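Transcriptional regulator (Streptococcus dysgalactiae, PDB 4YV9) probably acts as a DNA-binding quorum-sensing receptor for SHP peptide pheromones, captured here with the inhibitory cyclic peptide cyclosporin A. Local coordinates at residues Tyr157-Phe161 / Cys191-Ser195; Met167-Phe171 / Val184-Ser188; Ser188-Leu192 / Leu207-Ile211. All coordinates share one frame. Residue numbers count along the deposited sequence, not the author numbering.

Contact 1: Tyr157-Phe161 / Cys191-Ser195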
loop_
_atom_site.group_PDB
_atom_site.type_symbol
_atom_site.label_atom_id
_atom_site.label_comp_id
_atom_site.label_asym_id
_atom_site.label_seq_id
_atom_site.Cartn_x
_atom_site.Cartn_y
_atom_site.Cartn_z
ATOM N N TYR B 157 -12.336 -21.958 16.193
ATOM C CA TYR B 157 -10.962 -21.978 15.692
ATOM C C TYR B 157 -10.811 -22.727 14.366
ATOM O O TYR B 157 -10.096 -22.275 13.467
ATOM C CB TYR B 157 -9.995 -22.601 16.709
ATOM C CG TYR B 157 -8.674 -22.941 16.052
ATOM C CD1 TYR B 157 -7.754 -21.940 15.752
ATOM C CD2 TYR B 157 -8.369 -24.246 15.677
ATOM C CE1 TYR B 157 -6.557 -22.231 15.125
ATOM C CE2 TYR B 157 -7.175 -24.547 15.047
ATOM C CZ TYR B 157 -6.274 -23.533 14.772
ATOM O OH TYR B 157 -5.084 -23.821 14.145
ATOM N N ASN B 158 -11.456 -23.881 14.244
ATOM C CA ASN B 158 -11.265 -24.669 13.037
ATOM C C ASN B 158 -11.869 -24.011 11.808
ATOM O O ASN B 158 -11.335 -24.155 10.712
ATOM C CB ASN B 158 -11.825 -26.079 13.204
ATOM C CG ASN B 158 -10.732 -27.104 13.440
ATOM O OD1 ASN B 158 -9.989 -27.456 12.519
ATOM N ND2 ASN B 158 -10.620 -27.582 14.676
ATOM N N THR B 159 -12.973 -23.291 11.980
ATOM C CA THR B 159 -13.573 -22.577 10.865
ATOM C C THR B 159 -12.700 -21.378 10.528
ATOM O O THR B 159 -12.496 -21.054 9.354
ATOM C CB THR B 159 -15.011 -22.118 11.176
ATOM O OG1 THR B 159 -15.843 -23.267 11.376
ATOM C CG2 THR B 159 -15.578 -21.277 10.030
ATOM N N LEU B 160 -12.173 -20.735 11.564
ATOM C CA LEU B 160 -11.264 -19.609 11.385
ATOM C C LEU B 160 -10.036 -20.041 10.596
ATOM O O LEU B 160 -9.617 -19.359 9.660
ATOM C CB LEU B 160 -10.844 -19.033 12.740
ATOM C CG LEU B 160 -9.872 -17.849 12.738
ATOM C CD1 LEU B 160 -10.441 -16.684 11.971
ATOM C CD2 LEU B 160 -9.552 -17.430 14.167
ATOM N N PHE B 161 -9.468 -21.185 10.968
ATOM C CA PHE B 161 -8.291 -21.696 10.266
ATOM C C PHE B 161 -8.595 -21.985 8.797
ATOM O O PHE B 161 -7.804 -21.654 7.914
ATOM C CB PHE B 161 -7.759 -22.958 10.934
ATOM C CG PHE B 161 -6.648 -23.616 10.170
ATOM C CD1 PHE B 161 -5.396 -23.024 10.094
ATOM C CD2 PHE B 161 -6.856 -24.819 9.516
ATOM C CE1 PHE B 161 -4.372 -23.621 9.381
ATOM C CE2 PHE B 161 -5.835 -25.424 8.808
ATOM C CZ PHE B 161 -4.592 -24.825 8.738
ATOM N N CYS B 191 -3.815 -15.690 13.034
ATOM C CA CYS B 191 -4.245 -17.076 13.143
ATOM C C CYS B 191 -3.126 -17.947 13.701
ATOM O O CYS B 191 -3.379 -18.854 14.494
ATOM C CB CYS B 191 -4.704 -17.626 11.790
ATOM S SG CYS B 191 -5.660 -19.156 11.945
ATOM N N LEU B 192 -1.895 -17.670 13.276
ATOM C CA LEU B 192 -0.730 -18.406 13.758
ATOM C C LEU B 192 -0.598 -18.287 15.276
ATOM O O LEU B 192 -0.282 -19.254 15.961
ATOM C CB LEU B 192 0.544 -17.903 13.070
ATOM C CG LEU B 192 1.877 -18.436 13.608
ATOM C CD1 LEU B 192 1.918 -19.968 13.610
ATOM C CD2 LEU B 192 3.060 -17.875 12.832
ATOM N N ILE B 193 -0.858 -17.095 15.794
ATOM C CA ILE B 193 -0.838 -16.871 17.246
ATOM C C ILE B 193 -1.812 -17.804 17.982
ATOM O O ILE B 193 -1.451 -18.430 18.986
ATOM C CB ILE B 193 -1.156 -15.390 17.571
ATOM C CG1 ILE B 193 0.088 -14.539 17.335
ATOM C CG2 ILE B 193 -1.637 -15.224 19.008
ATOM C CD1 ILE B 193 -0.199 -13.049 17.191
ATOM N N ILE B 194 -3.032 -17.913 17.462
ATOM C CA ILE B 194 -4.057 -18.771 18.051
ATOM C C ILE B 194 -3.687 -20.245 17.925
ATOM O O ILE B 194 -3.889 -21.035 18.849
ATOM C CB ILE B 194 -5.426 -18.523 17.389
ATOM C CG1 ILE B 194 -5.821 -17.056 17.541
ATOM C CG2 ILE B 194 -6.487 -19.421 17.990
ATOM C CD1 ILE B 194 -7.149 -16.708 16.911
ATOM N N SER B 195 -3.127 -20.605 16.777
ATOM C CA SER B 195 -2.737 -21.979 16.506
ATOM C C SER B 195 -1.653 -22.442 17.461
ATOM O O SER B 195 -1.664 -23.584 17.925
ATOM C CB SER B 195 -2.255 -22.119 15.062
ATOM O OG SER B 195 -3.346 -21.983 14.174
#

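Contact 2: Met167-Phe171 / Val184-Ser188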
loop_
_atom_site.group_PDB
_atom_site.type_symbol
_atom_site.label_atom_id
_atom_site.label_comp_id
_atom_site.label_asym_id
_atom_site.label_seq_id
_atom_site.Cartn_x
_atom_site.Cartn_y
_atom_site.Cartn_z
HETATM N N MSE B 167 -8.569 -17.422 2.402
HETATM C CA MSE B 167 -8.163 -16.037 2.174
HETATM C C MSE B 167 -6.746 -15.895 1.621
HETATM O O MSE B 167 -6.524 -15.136 0.674
HETATM C CB MSE B 167 -8.273 -15.235 3.467
HETATM C CG MSE B 167 -7.638 -13.859 3.389
HETATM SE SE MSE B 167 -7.582 -13.060 5.191
HETATM C CE MSE B 167 -6.297 -14.286 6.001
ATOM N N VAL B 168 -5.795 -16.629 2.200
ATOM C CA VAL B 168 -4.405 -16.526 1.753
ATOM C C VAL B 168 -4.197 -17.063 0.337
ATOM O O VAL B 168 -3.258 -16.661 -0.351
ATOM C CB VAL B 168 -3.436 -17.263 2.705
ATOM C CG1 VAL B 168 -3.347 -16.554 4.005
ATOM C CG2 VAL B 168 -3.868 -18.698 2.920
ATOM N N THR B 169 -5.073 -17.957 -0.108
ATOM C CA THR B 169 -4.922 -18.539 -1.433
ATOM C C THR B 169 -5.816 -17.873 -2.488
ATOM O O THR B 169 -5.681 -18.146 -3.688
ATOM C CB THR B 169 -5.202 -20.065 -1.407
ATOM O OG1 THR B 169 -6.533 -20.312 -0.938
ATOM C CG2 THR B 169 -4.215 -20.773 -0.484
ATOM N N SER B 170 -6.678 -16.963 -2.053
ATOM C CA SER B 170 -7.655 -16.360 -2.949
ATOM C C SER B 170 -7.788 -14.844 -2.844
ATOM O O SER B 170 -8.828 -14.303 -3.193
ATOM C CB SER B 170 -9.031 -16.981 -2.694
ATOM O OG SER B 170 -8.935 -18.387 -2.544
ATOM N N PHE B 171 -6.772 -14.144 -2.361
ATOM C CA PHE B 171 -6.896 -12.691 -2.282
ATOM C C PHE B 171 -6.243 -12.090 -3.510
ATOM O O PHE B 171 -5.382 -12.713 -4.132
ATOM C CB PHE B 171 -6.262 -12.126 -1.009
ATOM C CG PHE B 171 -4.764 -12.107 -1.044
ATOM C CD1 PHE B 171 -4.036 -13.238 -0.704
ATOM C CD2 PHE B 171 -4.082 -10.962 -1.432
ATOM C CE1 PHE B 171 -2.648 -13.225 -0.756
ATOM C CE2 PHE B 171 -2.711 -10.944 -1.475
ATOM C CZ PHE B 171 -1.986 -12.073 -1.145
ATOM N N VAL B 184 -3.772 -9.429 4.577
ATOM C CA VAL B 184 -3.779 -10.896 4.618
ATOM C C VAL B 184 -2.606 -11.444 5.450
ATOM O O VAL B 184 -2.746 -12.435 6.185
ATOM C CB VAL B 184 -3.727 -11.505 3.200
ATOM C CG1 VAL B 184 -3.431 -12.999 3.279
ATOM C CG2 VAL B 184 -5.046 -11.259 2.465
ATOM N N THR B 185 -1.454 -10.787 5.347
ATOM C CA THR B 185 -0.283 -11.206 6.111
ATOM C C THR B 185 -0.541 -11.025 7.609
ATOM O O THR B 185 -0.280 -11.925 8.411
ATOM C CB THR B 185 0.974 -10.428 5.674
ATOM O OG1 THR B 185 1.175 -10.615 4.259
ATOM C CG2 THR B 185 2.189 -10.929 6.427
ATOM N N GLN B 186 -1.095 -9.875 7.978
ATOM C CA GLN B 186 -1.417 -9.606 9.372
ATOM C C GLN B 186 -2.418 -10.613 9.939
ATOM O O GLN B 186 -2.226 -11.119 11.044
ATOM C CB GLN B 186 -1.938 -8.175 9.517
ATOM C CG GLN B 186 -0.831 -7.135 9.324
ATOM C CD GLN B 186 -1.349 -5.713 9.072
ATOM O OE1 GLN B 186 -2.536 -5.498 8.802
ATOM N NE2 GLN B 186 -0.443 -4.741 9.130
ATOM N N LEU B 187 -3.469 -10.926 9.185
ATOM C CA LEU B 187 -4.470 -11.876 9.675
ATOM C C LEU B 187 -3.941 -13.313 9.726
ATOM O O LEU B 187 -4.403 -14.118 10.536
ATOM C CB LEU B 187 -5.730 -11.823 8.809
ATOM C CG LEU B 187 -6.593 -10.560 8.919
ATOM C CD1 LEU B 187 -7.958 -10.848 8.325
ATOM C CD2 LEU B 187 -6.729 -10.075 10.368
ATOM N N SER B 188 -2.988 -13.644 8.854
ATOM C CA SER B 188 -2.376 -14.968 8.887
ATOM C C SER B 188 -1.555 -15.110 10.160
ATOM O O SER B 188 -1.610 -16.143 10.832
ATOM C CB SER B 188 -1.495 -15.219 7.655
ATOM O OG SER B 188 -2.260 -15.165 6.462
#

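Contact 3: Ser188-Leu192 / Leu207-Ile211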
loop_
_atom_site.group_PDB
_atom_site.type_symbol
_atom_site.label_atom_id
_atom_site.label_comp_id
_atom_site.label_asym_id
_atom_site.label_seq_id
_atom_site.Cartn_x
_atom_site.Cartn_y
_atom_site.Cartn_z
ATOM N N SER B 188 -2.988 -13.644 8.854
ATOM C CA SER B 188 -2.376 -14.968 8.887
ATOM C C SER B 188 -1.555 -15.110 10.160
ATOM O O SER B 188 -1.610 -16.143 10.832
ATOM C CB SER B 188 -1.495 -15.219 7.655
ATOM O OG SER B 188 -2.260 -15.165 6.462
ATOM N N ILE B 189 -0.791 -14.071 10.483
ATOM C CA ILE B 189 -0.035 -14.051 11.730
ATOM C C ILE B 189 -0.971 -14.165 12.945
ATOM O O ILE B 189 -0.676 -14.899 13.891
ATOM C CB ILE B 189 0.832 -12.777 11.832
ATOM C CG1 ILE B 189 1.929 -12.813 10.755
ATOM C CG2 ILE B 189 1.448 -12.648 13.236
ATOM C CD1 ILE B 189 2.724 -11.538 10.626
ATOM N N ASN B 190 -2.100 -13.461 12.899
ATOM C CA ASN B 190 -3.125 -13.539 13.947
ATOM C C ASN B 190 -3.607 -14.979 14.135
ATOM O O ASN B 190 -3.772 -15.449 15.254
ATOM C CB ASN B 190 -4.309 -12.615 13.613
ATOM C CG ASN B 190 -5.334 -12.526 14.750
ATOM O OD1 ASN B 190 -5.034 -12.023 15.830
ATOM N ND2 ASN B 190 -6.554 -12.992 14.494
ATOM N N CYS B 191 -3.815 -15.690 13.034
ATOM C CA CYS B 191 -4.245 -17.076 13.143
ATOM C C CYS B 191 -3.126 -17.947 13.701
ATOM O O CYS B 191 -3.379 -18.854 14.494
ATOM C CB CYS B 191 -4.704 -17.626 11.790
ATOM S SG CYS B 191 -5.660 -19.156 11.945
ATOM N N LEU B 192 -1.895 -17.670 13.276
ATOM C CA LEU B 192 -0.730 -18.406 13.758
ATOM C C LEU B 192 -0.598 -18.287 15.276
ATOM O O LEU B 192 -0.282 -19.254 15.961
ATOM C CB LEU B 192 0.544 -17.903 13.070
ATOM C CG LEU B 192 1.877 -18.436 13.608
ATOM C CD1 LEU B 192 1.918 -19.968 13.610
ATOM C CD2 LEU B 192 3.060 -17.875 12.832
ATOM N N LEU B 207 1.035 -22.256 8.479
ATOM C CA LEU B 207 0.920 -20.803 8.479
ATOM C C LEU B 207 2.270 -20.103 8.390
ATOM O O LEU B 207 2.404 -19.067 7.745
ATOM C CB LEU B 207 0.181 -20.326 9.737
ATOM C CG LEU B 207 -1.322 -20.564 9.693
ATOM C CD1 LEU B 207 -1.954 -20.394 11.073
ATOM C CD2 LEU B 207 -1.957 -19.630 8.677
ATOM N N ILE B 208 3.257 -20.680 9.058
ATOM C CA ILE B 208 4.621 -20.181 9.034
ATOM C C ILE B 208 5.179 -20.199 7.611
ATOM O O ILE B 208 5.761 -19.218 7.143
ATOM C CB ILE B 208 5.510 -21.030 9.973
ATOM C CG1 ILE B 208 5.230 -20.650 11.428
ATOM C CG2 ILE B 208 6.981 -20.870 9.635
ATOM C CD1 ILE B 208 5.608 -21.757 12.422
ATOM N N GLU B 209 4.977 -21.312 6.920
ATOM C CA GLU B 209 5.393 -21.424 5.521
ATOM C C GLU B 209 4.686 -20.379 4.633
ATOM O O GLU B 209 5.335 -19.713 3.829
ATOM C CB GLU B 209 5.132 -22.843 5.011
ATOM C CG GLU B 209 5.507 -23.072 3.566
ATOM C CD GLU B 209 4.363 -22.778 2.609
ATOM O OE1 GLU B 209 3.208 -22.675 3.074
ATOM O OE2 GLU B 209 4.629 -22.648 1.402
ATOM N N LYS B 210 3.370 -20.229 4.789
ATOM C CA LYS B 210 2.614 -19.214 4.045
ATOM C C LYS B 210 3.092 -17.797 4.357
ATOM O O LYS B 210 3.272 -16.988 3.454
ATOM C CB LYS B 210 1.115 -19.304 4.345
ATOM C CG LYS B 210 0.478 -20.646 4.043
ATOM C CD LYS B 210 0.611 -21.029 2.571
ATOM C CE LYS B 210 -0.134 -20.089 1.653
ATOM N NZ LYS B 210 0.020 -20.556 0.218
ATOM N N ILE B 211 3.288 -17.491 5.635
ATOM C CA ILE B 211 3.714 -16.150 6.025
ATOM C C ILE B 211 5.098 -15.847 5.452
ATOM O O ILE B 211 5.342 -14.755 4.962
ATOM C CB ILE B 211 3.710 -15.975 7.555
ATOM C CG1 ILE B 211 2.263 -15.919 8.074
ATOM C CG2 ILE B 211 4.431 -14.690 7.954
ATOM C CD1 ILE B 211 2.124 -16.268 9.585
#

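Contact 1: Tyr157-Phe161 / Cys191-Ser195
The first turn of helix 157-169 faces a turn near the C-terminal end of helix 179-197. The two segments run roughly antiparallel at 143°, their axes 10.9 Å apart at closest approach, so side chains rather than backbones bridge the gap. Y157, L160 and F161 all have chi1 near t. In Y157 this carries the ring across to the other helix, where Y157 OH meets S195 OG in a 2.5 Å hydrogen bond that either hydroxyl could donate. S195 is an m rotamer, which folds its OG back to 3.1 Å from C191 O, over the preceding turn of its own helix. The Y157 hydroxyl is also hydrogen-bonded to H203 on helix 201-215, so the polar link reaches a third helix. Beside it, I194 (chi1 m, chi2 t) packs its CG2 3.6 Å from Y157 CD1, while I194 CD1 lies 3.7 Å from L160 CD2. One turn earlier, C191 in the t rotamer sets its SG 4.0 Å from F161 CA and 4.3 Å from F161 CD1, at the edge of the phenylalanine ring; that ring stacks on H203. Apart from this one hydroxyl pair, the interface is mostly apolar. Such antiparallel packing of consecutive helices is characteristic of the TPR-like helical-repeat domain that forms the C-terminal part of Rgg regulators.

Contact 2: Met167-Phe171 / Val184-Ser188
Apolar packing carries this contact between the C-terminal end of helix 157-169, with the residues just after it, and the N-terminal half of helix 179-197. V184 is the centre: its CG2 lies 3.8 Å from CG of M167, a selenomethionine here, and its CG1 lies 3.6 Å from V168 CG1. The extended M167 chain (chi1 and chi2 both t) reaches one turn further, placing its CE 3.8 Å from L187 CB. The aromatic component is a CH-pi contact: V184 CG2 sits over one face of the F171 ring, 4.0 Å from its centroid and 27° off the ring normal. The polar component stays within one helix. S188 OG donates to V184 O at 2.8 Å, which turns the hydroxyl back onto its own backbone, and V168 CG1 rests 3.0 Å from that same S188 OG, a tight carbon-oxygen approach. I145 of helix 142-151 also covers V184 and L187, while L214 of helix 201-215 touches F171. With no hydrogen bond crossing between the segments, they are held by shape and exclusion of water, and S188, the one serine among the touching residues, joins this apolar surface with its hydroxyl already satisfied.

Contact 3: Ser188-Leu192 / Leu207-Ile211
L192 spreads over helix 201-215, its CD2 lying 3.7 Å from I211 CD1 and 3.8 Å from I208 CG1, so that it spans two residues of the facing helix. L207 packs back in return: its CD1 settles 3.5 Å from L192 N and 3.8 Å from C191 C, against the backbone itself, with C191 CB at 4.0 Å and L192 CB at 4.1 Å from the same methyl. One turn away, I211 closes the interface, with its CG1 3.8 Å from S188 CB and its CD1 3.7 Å from I189 CG1. The axes of segments 188-192 and 207-211 run nearly antiparallel (159°), 9.8 Å apart at closest approach. S188 meets I211 with its CB, while its OG is hydrogen-bonded to V184 O. F227 and V230 of helix 221-236 add to the cover over L192. All seven touching residues are buried, and no hydrogen bond crosses: the helices cohere through aliphatic side chains packed on one another and on backbone, an apolar core that rests on close fit rather than directional bonds.

In the fold
Helix 179-197 takes part in all three contacts. Contacts 1 and 2 join it to opposite ends of helix 157-169, their centres 12 Å apart; contact 3 joins it to helix 201-215, its centre 9 Å from each of the others. Contacts 1 and 3 share C191 and L192 and touch where S195 OG lies 3.8 Å from L207 CD1; contacts 2 and 3 share S188, with V168 CG2 4.2 Å from K210 CE. On the same helix, Q186, L187, I189, N190 and I193 touch modified side chains of the bound cyclosporin A, so the helix that packs on 157-169 and 201-215 in these contacts also contributes to the inhibitor-binding surface.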